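Local coordinates for protein leucine--tRNA ligase (Agrobacterium radiobacter, PDB 5AH5) that probably joins leucine to its cognate tRNA at the expense of ATP, as a class I aminoacyl-tRNA synthetase linked to resistance to the antibiotic toxic moiety 84, at residues 74-83 with 489-500. Sequence-based numbering, arbitrary orientation.
Sequences PMGWDSFGLP and TFVDSSWYFLRY. With LSS (5'-O-(L-leucylsulfamoyl)adenosine), chain I.
Asp-78 OD2 accepts two hydrogen bonds, one from N4, the leucyl amine of the bound 5'-O-(L-leucylsulfamoyl)adenosine, at 2.6 Å, and one from a water that also bonds Thr-489 OG1 and Ser-493 OG. The other carboxylate oxygen of Asp-78, OD1, lies 2.6 Å from a second water, which is also within hydrogen-bonding distance of Asp-492 OD2; with more acceptors in reach than protons, this water need not make all its bonds at once. It accepts from Phe-80 N and also bonds Thr-489 OG1. With OG1 anti to the backbone N (chi1 -178°), the Thr-489 hydroxyl is turned to the Asp-78 side, where it reaches both waters. The Asp-78 and Thr-489 side chains cross at about a right angle. Asp-492 OD2 meets the Phe-80 ring at its edge, in plane, and sits 3.3 Å from Phe-80 CB; its partner oxygen OD1 is bonded by Gln-134. At the other end of the contact Pro-74 CG lies over one face of the Tyr-500 ring, 3.6 Å from the centroid and 18° off the normal, a CH-pi contact. Between these ends the leucyl side chain is lined from 489-500: its C10 lies 3.7 Å from Ser-493 OG and its C11 3.6 Å from Tyr-496 OH, which is hydrogen-bonded to Tyr-523. Two segments more than 400 residues apart thus build one wall of the leucine pocket in the class I catalytic domain, where a water-bound carboxylate accepts a hydrogen bond from the leucyl amine, which would suit recognition of an alpha-amino group.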
loop_
_atom_site.group_PDB
_atom_site.type_symbol
_atom_site.label_atom_id
_atom_site.label_comp_id
_atom_site.label_asym_id
_atom_site.label_seq_id
_atom_site.Cartn_x
_atom_site.Cartn_y
_atom_site.Cartn_z
ATOM N N PRO B 74 10.072 11.342 0.339
ATOM C CA PRO B 74 10.863 11.199 1.568
ATOM C C PRO B 74 11.090 9.746 1.865
ATOM O O PRO B 74 10.414 8.900 1.308
ATOM C CB PRO B 74 9.889 11.759 2.606
ATOM C CG PRO B 74 8.575 11.213 2.174
ATOM C CD PRO B 74 8.619 11.220 0.636
ATOM N N MET B 75 11.963 9.454 2.816
ATOM C CA MET B 75 12.272 8.088 3.208
ATOM C C MET B 75 12.688 8.108 4.702
ATOM O O MET B 75 13.266 9.062 5.244
ATOM C CB MET B 75 13.412 7.480 2.344
ATOM C CG MET B 75 13.891 6.051 2.771
ATOM S SD MET B 75 12.566 4.867 2.875
ATOM C CE MET B 75 12.004 4.877 1.133
ATOM N N GLY B 76 12.350 7.041 5.359
ATOM C CA GLY B 76 12.648 6.907 6.774
ATOM C C GLY B 76 12.480 5.429 7.099
ATOM O O GLY B 76 12.400 4.585 6.188
ATOM N N TRP B 77 12.437 5.124 8.377
ATOM C CA TRP B 77 12.825 3.791 8.874
ATOM C C TRP B 77 11.758 3.276 9.809
ATOM O O TRP B 77 11.476 3.906 10.818
ATOM C CB TRP B 77 14.171 3.935 9.570
ATOM C CG TRP B 77 15.141 4.657 8.655
ATOM C CD1 TRP B 77 15.604 5.923 8.807
ATOM C CD2 TRP B 77 15.614 4.219 7.363
ATOM N NE1 TRP B 77 16.464 6.244 7.808
ATOM C CE2 TRP B 77 16.470 5.221 6.878
ATOM C CE3 TRP B 77 15.421 3.071 6.593
ATOM C CZ2 TRP B 77 17.089 5.137 5.630
ATOM C CZ3 TRP B 77 16.081 2.962 5.338
ATOM C CH2 TRP B 77 16.896 3.991 4.870
ATOM N N ASP B 78 11.142 2.150 9.453
ATOM C CA ASP B 78 10.156 1.454 10.309
ATOM C C ASP B 78 11.000 0.541 11.265
ATOM O O ASP B 78 11.259 -0.608 10.980
ATOM C CB ASP B 78 9.189 0.695 9.424
ATOM C CG ASP B 78 7.828 0.458 10.045
ATOM O OD1 ASP B 78 7.595 0.847 11.195
ATOM O OD2 ASP B 78 6.938 -0.111 9.328
ATOM N N SER B 79 11.411 1.087 12.428
ATOM C CA SER B 79 12.459 0.532 13.160
ATOM C C SER B 79 12.109 -0.053 14.538
ATOM O O SER B 79 13.010 -0.485 15.201
ATOM C CB SER B 79 13.609 1.563 13.201
ATOM O OG SER B 79 13.145 2.842 13.457
ATOM N N PHE B 80 10.837 -0.060 14.955
ATOM C CA PHE B 80 10.392 -0.656 16.190
ATOM C C PHE B 80 9.576 -1.944 15.926
ATOM O O PHE B 80 9.160 -2.248 14.784
ATOM C CB PHE B 80 9.483 0.308 16.988
ATOM C CG PHE B 80 10.194 1.141 18.103
ATOM C CD1 PHE B 80 11.263 0.657 18.851
ATOM C CD2 PHE B 80 9.673 2.380 18.455
ATOM C CE1 PHE B 80 11.852 1.418 19.863
ATOM C CE2 PHE B 80 10.221 3.115 19.498
ATOM C CZ PHE B 80 11.309 2.654 20.195
ATOM N N GLY B 81 9.389 -2.690 17.006
ATOM C CA GLY B 81 8.585 -3.867 17.036
ATOM C C GLY B 81 9.253 -5.101 16.501
ATOM O O GLY B 81 10.451 -5.168 16.320
ATOM N N LEU B 82 8.422 -6.067 16.175
ATOM C CA LEU B 82 8.869 -7.410 15.980
ATOM C C LEU B 82 9.918 -7.601 14.960
ATOM O O LEU B 82 10.862 -8.327 15.235
ATOM C CB LEU B 82 7.692 -8.322 15.746
ATOM C CG LEU B 82 6.701 -8.379 16.868
ATOM C CD1 LEU B 82 5.642 -9.412 16.502
ATOM C CD2 LEU B 82 7.387 -8.784 18.176
ATOM N N PRO B 83 9.829 -6.899 13.779
ATOM C CA PRO B 83 10.791 -7.241 12.768
ATOM C C PRO B 83 12.213 -6.889 13.042
ATOM O O PRO B 83 13.135 -7.732 12.847
ATOM C CB PRO B 83 10.240 -6.567 11.476
ATOM C CG PRO B 83 8.787 -6.477 11.713
ATOM C CD PRO B 83 8.660 -6.205 13.205
ATOM N N THR B 489 4.301 -2.051 16.317
ATOM C CA THR B 489 4.886 -1.413 15.119
ATOM C C THR B 489 3.848 -0.770 14.154
ATOM O O THR B 489 4.114 0.275 13.581
ATOM C CB THR B 489 5.789 -2.372 14.336
ATOM O OG1 THR B 489 6.355 -1.691 13.222
ATOM C CG2 THR B 489 5.075 -3.630 13.830
ATOM N N PHE B 490 2.643 -1.326 14.071
ATOM C CA PHE B 490 1.632 -0.740 13.208
ATOM C C PHE B 490 0.993 0.539 13.733
ATOM O O PHE B 490 0.362 1.296 12.953
ATOM C CB PHE B 490 0.593 -1.772 12.770
ATOM C CG PHE B 490 1.172 -2.813 11.864
ATOM C CD1 PHE B 490 1.394 -2.515 10.504
ATOM C CD2 PHE B 490 1.479 -4.083 12.330
ATOM C CE1 PHE B 490 1.863 -3.486 9.650
ATOM C CE2 PHE B 490 2.013 -5.045 11.488
ATOM C CZ PHE B 490 2.218 -4.735 10.136
ATOM N N VAL B 491 1.243 0.856 14.999
ATOM C CA VAL B 491 0.894 2.192 15.511
ATOM C C VAL B 491 1.859 3.164 14.889
ATOM O O VAL B 491 1.411 4.126 14.338
ATOM C CB VAL B 491 0.897 2.317 17.090
ATOM C CG1 VAL B 491 0.497 3.732 17.539
ATOM C CG2 VAL B 491 -0.120 1.349 17.670
ATOM N N ASP B 492 3.169 2.890 14.915
ATOM C CA ASP B 492 4.142 3.807 14.364
ATOM C C ASP B 492 3.786 4.138 12.877
ATOM O O ASP B 492 3.776 5.284 12.442
ATOM C CB ASP B 492 5.532 3.216 14.339
ATOM C CG ASP B 492 6.049 2.677 15.734
ATOM O OD1 ASP B 492 5.304 2.544 16.733
ATOM O OD2 ASP B 492 7.230 2.322 15.740
ATOM N N SER B 493 3.557 3.092 12.114
ATOM C CA SER B 493 3.419 3.209 10.704
ATOM C C SER B 493 2.014 3.636 10.298
ATOM O O SER B 493 1.791 3.792 9.140
ATOM C CB SER B 493 3.853 1.878 10.043
ATOM O OG SER B 493 3.090 0.774 10.469
ATOM N N SER B 494 1.067 3.822 11.244
ATOM C CA SER B 494 -0.239 4.245 10.900
ATOM C C SER B 494 -0.374 5.741 10.553
ATOM O O SER B 494 -1.406 6.132 10.014
ATOM C CB SER B 494 -1.241 3.885 11.995
ATOM O OG SER B 494 -1.051 4.686 13.156
ATOM N N TRP B 495 0.623 6.550 10.894
ATOM C CA TRP B 495 0.597 7.993 10.725
ATOM C C TRP B 495 1.952 8.583 10.303
ATOM O O TRP B 495 2.083 9.784 10.166
ATOM C CB TRP B 495 0.125 8.623 12.009
ATOM C CG TRP B 495 1.185 8.636 13.109
ATOM C CD1 TRP B 495 1.530 7.590 13.887
ATOM C CD2 TRP B 495 2.053 9.714 13.494
ATOM N NE1 TRP B 495 2.550 7.936 14.758
ATOM C CE2 TRP B 495 2.890 9.234 14.530
ATOM C CE3 TRP B 495 2.180 11.043 13.106
ATOM C CZ2 TRP B 495 3.841 10.024 15.129
ATOM C CZ3 TRP B 495 3.103 11.811 13.673
ATOM C CH2 TRP B 495 3.930 11.316 14.720
ATOM N N TYR B 496 2.963 7.763 10.039
ATOM C CA TYR B 496 4.310 8.311 9.736
ATOM C C TYR B 496 4.395 9.271 8.565
ATOM O O TYR B 496 5.306 10.129 8.495
ATOM C CB TYR B 496 5.298 7.164 9.478
ATOM C CG TYR B 496 5.215 6.437 8.109
ATOM C CD1 TYR B 496 4.197 5.560 7.822
ATOM C CD2 TYR B 496 6.188 6.622 7.151
ATOM C CE1 TYR B 496 4.138 4.881 6.600
ATOM C CE2 TYR B 496 6.155 5.950 5.914
ATOM C CZ TYR B 496 5.126 5.108 5.637
ATOM O OH TYR B 496 5.072 4.445 4.431
ATOM N N PHE B 497 3.533 9.009 7.582
ATOM C CA PHE B 497 3.439 9.814 6.384
ATOM C C PHE B 497 2.993 11.263 6.713
ATOM O O PHE B 497 3.266 12.197 5.926
ATOM C CB PHE B 497 2.492 9.148 5.323
ATOM C CG PHE B 497 1.183 8.681 5.912
ATOM C CD1 PHE B 497 0.122 9.518 6.007
ATOM C CD2 PHE B 497 1.058 7.431 6.450
ATOM C CE1 PHE B 497 -1.040 9.104 6.593
ATOM C CE2 PHE B 497 -0.110 7.007 7.057
ATOM C CZ PHE B 497 -1.155 7.857 7.146
ATOM N N LEU B 498 2.229 11.434 7.794
ATOM C CA LEU B 498 1.943 12.767 8.339
ATOM C C LEU B 498 3.067 13.436 9.134
ATOM O O LEU B 498 2.923 14.627 9.508
ATOM C CB LEU B 498 0.657 12.741 9.190
ATOM C CG LEU B 498 -0.527 12.077 8.565
ATOM C CD1 LEU B 498 -1.650 11.922 9.578
ATOM C CD2 LEU B 498 -0.920 12.833 7.301
ATOM N N ARG B 499 4.168 12.714 9.392
ATOM C CA ARG B 499 5.261 13.231 10.173
ATOM C C ARG B 499 6.393 13.690 9.330
ATOM O O ARG B 499 7.135 14.640 9.705
ATOM C CB ARG B 499 5.744 12.147 11.176
ATOM C CG ARG B 499 6.986 12.490 11.972
ATOM C CD ARG B 499 6.653 13.524 13.041
ATOM N NE ARG B 499 7.779 13.770 13.951
ATOM C CZ ARG B 499 7.774 14.690 14.935
ATOM N NH1 ARG B 499 6.700 15.445 15.144
ATOM N NH2 ARG B 499 8.851 14.840 15.681
ATOM N N TYR B 500 6.584 13.032 8.188
ATOM C CA TYR B 500 7.671 13.404 7.275
ATOM C C TYR B 500 7.719 14.919 6.968
ATOM O O TYR B 500 8.810 15.492 6.741
ATOM C CB TYR B 500 7.459 12.673 5.957
ATOM C CG TYR B 500 7.914 11.245 5.803
ATOM C CD1 TYR B 500 9.219 10.867 6.140
ATOM C CD2 TYR B 500 7.109 10.308 5.108
ATOM C CE1 TYR B 500 9.655 9.565 5.941
ATOM C CE2 TYR B 500 7.552 9.019 4.887
ATOM C CZ TYR B 500 8.835 8.658 5.286
ATOM O OH TYR B 500 9.345 7.391 5.079
HETATM C C1 LSS I . 7.266 -3.098 5.428
HETATM N N1 LSS I . 9.350 -7.735 -4.058
HETATM O O1 LSS I . 6.528 -3.875 4.863
HETATM S S1 LSS I . 9.275 -4.080 4.392
HETATM C C2 LSS I . 8.663 -6.599 -4.154
HETATM N N2 LSS I . 8.579 -3.109 5.289
HETATM O O2 LSS I . 6.084 -4.819 -0.338
HETATM N N3 LSS I . 8.491 -5.753 -3.115
HETATM O O3 LSS I . 6.123 -2.080 -0.021
HETATM C C4 LSS I . 9.051 -6.074 -1.925
HETATM N N4 LSS I . 7.692 -1.433 7.242
HETATM O O4 LSS I . 9.215 -3.220 0.116
HETATM C C5 LSS I . 9.703 -7.287 -1.743
HETATM O O5 LSS I . 8.799 -3.791 2.896
HETATM C C6 LSS I . 9.830 -8.138 -2.828
HETATM N N6 LSS I . 10.520 -9.297 -2.671
HETATM C C7 LSS I . 4.999 -0.066 6.484
HETATM N N7 LSS I . 10.103 -7.353 -0.447
HETATM C C8 LSS I . 9.662 -6.231 0.186
HETATM C C9 LSS I . 5.786 -1.080 5.649
HETATM N N9 LSS I . 9.048 -5.446 -0.738
HETATM C CA LSS I . 6.678 -2.098 6.382
HETATM C C10 LSS I . 3.896 -0.807 7.256
HETATM C C11 LSS I . 4.476 1.059 5.521
HETATM O O1A LSS I . 9.046 -5.523 4.555
HETATM C C21 LSS I . 8.384 -4.176 -0.521
HETATM C C22 LSS I . 7.187 -4.309 0.355
HETATM C C23 LSS I . 6.969 -2.878 0.851
HETATM C C24 LSS I . 8.397 -2.377 0.904
HETATM C C25 LSS I . 9.023 -2.521 2.292
HETATM O O2A LSS I . 10.700 -3.836 4.324
HETATM O O HOH W 1 4.944 -1.051 10.900
HETATM O O HOH W 2 8.137 0.773 13.762
HETATM O O HOH W 3 5.194 -4.945 16.905
#